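Local coordinates for lipoate-protein ligase 1 (Plasmodium falciparum, PDB 5T8U), which belongs to the lipoyl protein ligase A/B family, pairing a catalytic domain that holds lipoic acid with a bacterial-type lipoate ligase C-terminal region, at residues A[214-217]-A[218-222]. Sequence-based numbering, arbitrary orientation.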
# COMPACT_ATOMS: atom_id res chain seq x y z
N GLU A 214 5.92 -10.35 -18.00
CA GLU A 214 7.33 -10.73 -17.97
C GLU A 214 8.21 -9.64 -18.56
O GLU A 214 9.26 -9.31 -17.99
CB GLU A 214 7.52 -12.05 -18.72
CG GLU A 214 6.95 -13.25 -17.99
CD GLU A 214 6.56 -14.39 -18.92
OE1 GLU A 214 6.29 -14.12 -20.11
OE2 GLU A 214 6.52 -15.55 -18.45
N ASN A 215 7.81 -9.07 -19.69
CA ASN A 215 8.58 -8.00 -20.32
C ASN A 215 8.74 -6.82 -19.37
O ASN A 215 9.86 -6.41 -19.03
CB ASN A 215 7.89 -7.57 -21.62
CG ASN A 215 8.82 -6.83 -22.57
OD1 ASN A 215 9.83 -6.26 -22.15
ND2 ASN A 215 8.48 -6.83 -23.85
N LEU A 216 7.62 -6.26 -18.92
CA LEU A 216 7.66 -5.12 -18.00
C LEU A 216 8.48 -5.44 -16.76
O LEU A 216 9.29 -4.62 -16.32
CB LEU A 216 6.23 -4.72 -17.61
CG LEU A 216 6.02 -3.48 -16.72
CD1 LEU A 216 6.16 -3.82 -15.23
CD2 LEU A 216 6.95 -2.34 -17.10
N CYS A 217 8.29 -6.63 -16.19
CA CYS A 217 9.04 -7.00 -14.99
C CYS A 217 10.54 -7.00 -15.25
O CYS A 217 11.31 -6.41 -14.49
CB CYS A 217 8.57 -8.37 -14.49
SG CYS A 217 6.98 -8.35 -13.62
N ILE A 218 10.97 -7.66 -16.33
CA ILE A 218 12.39 -7.73 -16.65
C ILE A 218 12.97 -6.33 -16.82
O ILE A 218 13.99 -5.98 -16.22
CB ILE A 218 12.62 -8.60 -17.89
CG1 ILE A 218 12.29 -10.06 -17.58
CG2 ILE A 218 14.07 -8.49 -18.39
CD1 ILE A 218 12.25 -10.97 -18.79
N ALA A 219 12.31 -5.50 -17.64
CA ALA A 219 12.79 -4.13 -17.82
C ALA A 219 12.89 -3.41 -16.49
O ALA A 219 13.86 -2.68 -16.23
CB ALA A 219 11.86 -3.38 -18.77
N LEU A 220 11.91 -3.61 -15.61
CA LEU A 220 11.88 -2.92 -14.33
C LEU A 220 13.05 -3.35 -13.44
O LEU A 220 13.67 -2.51 -12.78
CB LEU A 220 10.55 -3.17 -13.63
CG LEU A 220 10.23 -2.36 -12.38
CD1 LEU A 220 10.30 -0.87 -12.66
CD2 LEU A 220 8.84 -2.73 -11.88
N ILE A 221 13.35 -4.65 -13.41
CA ILE A 221 14.51 -5.13 -12.66
C ILE A 221 15.78 -4.52 -13.24
O ILE A 221 16.68 -4.11 -12.50
CB ILE A 221 14.55 -6.67 -12.67
CG1 ILE A 221 13.28 -7.24 -12.03
CG2 ILE A 221 15.79 -7.17 -11.93
CD1 ILE A 221 13.14 -8.74 -12.17
N LYS A 222 15.88 -4.47 -14.57
CA LYS A 222 17.04 -3.86 -15.21
C LYS A 222 17.25 -2.43 -14.72
O LYS A 222 18.32 -2.09 -14.21
CB LYS A 222 16.87 -3.89 -16.73
CG LYS A 222 17.25 -5.21 -17.38
CD LYS A 222 16.94 -5.22 -18.86
CE LYS A 222 17.57 -6.42 -19.57
NZ LYS A 222 17.34 -6.39 -21.04
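Leu-216 and Leu-220, one turn apart, meet at their branch ends, CD1 of Leu-216 lying 4.4 Å from CD2 of Leu-220, a loose apolar touch. In both leucines CG lies anti to the backbone N, beside the carbonyl carbon (chi1 -177° and -170°). The backbone that carries them is bonded i to i+4: Leu-220 N reaches Leu-216 O at 2.9 Å through a noticeably bent hydrogen bond, whereas the N-H of Ala-219 meets Asn-215 O almost in a straight line, with N and O 3.0 Å apart. The two isoleucines repeat one pose. Each sets CG1 beside its own backbone N, and that branch then runs back to lie in front of the carbonyl oxygen one turn earlier: Ile-218 CG1 sits 3.1 Å from Glu-214 O, and Ile-221 CG1 3.3 Å from Cys-217 O. In each case the oxygen that accepts the isoleucine's N-H also has its CG1 methylene close by.

All this belongs to helix 213-227 of the lipoyl ligase catalytic domain, which packs against the large mixed sheet and helix 117-132. Cys-217, Leu-220 and Ile-221 touch Leu-58 of strand 55-59, while Ala-219 presses its methyl on Thr-127 and His-131. Ile-218 instead faces outward on the exposed side. At the start of the helix, Thr-212 OG1 is hydrogen-bonded to Asn-215 N; further along, Ile-221 O is hydrogen-bonded to Thr-225 OG1.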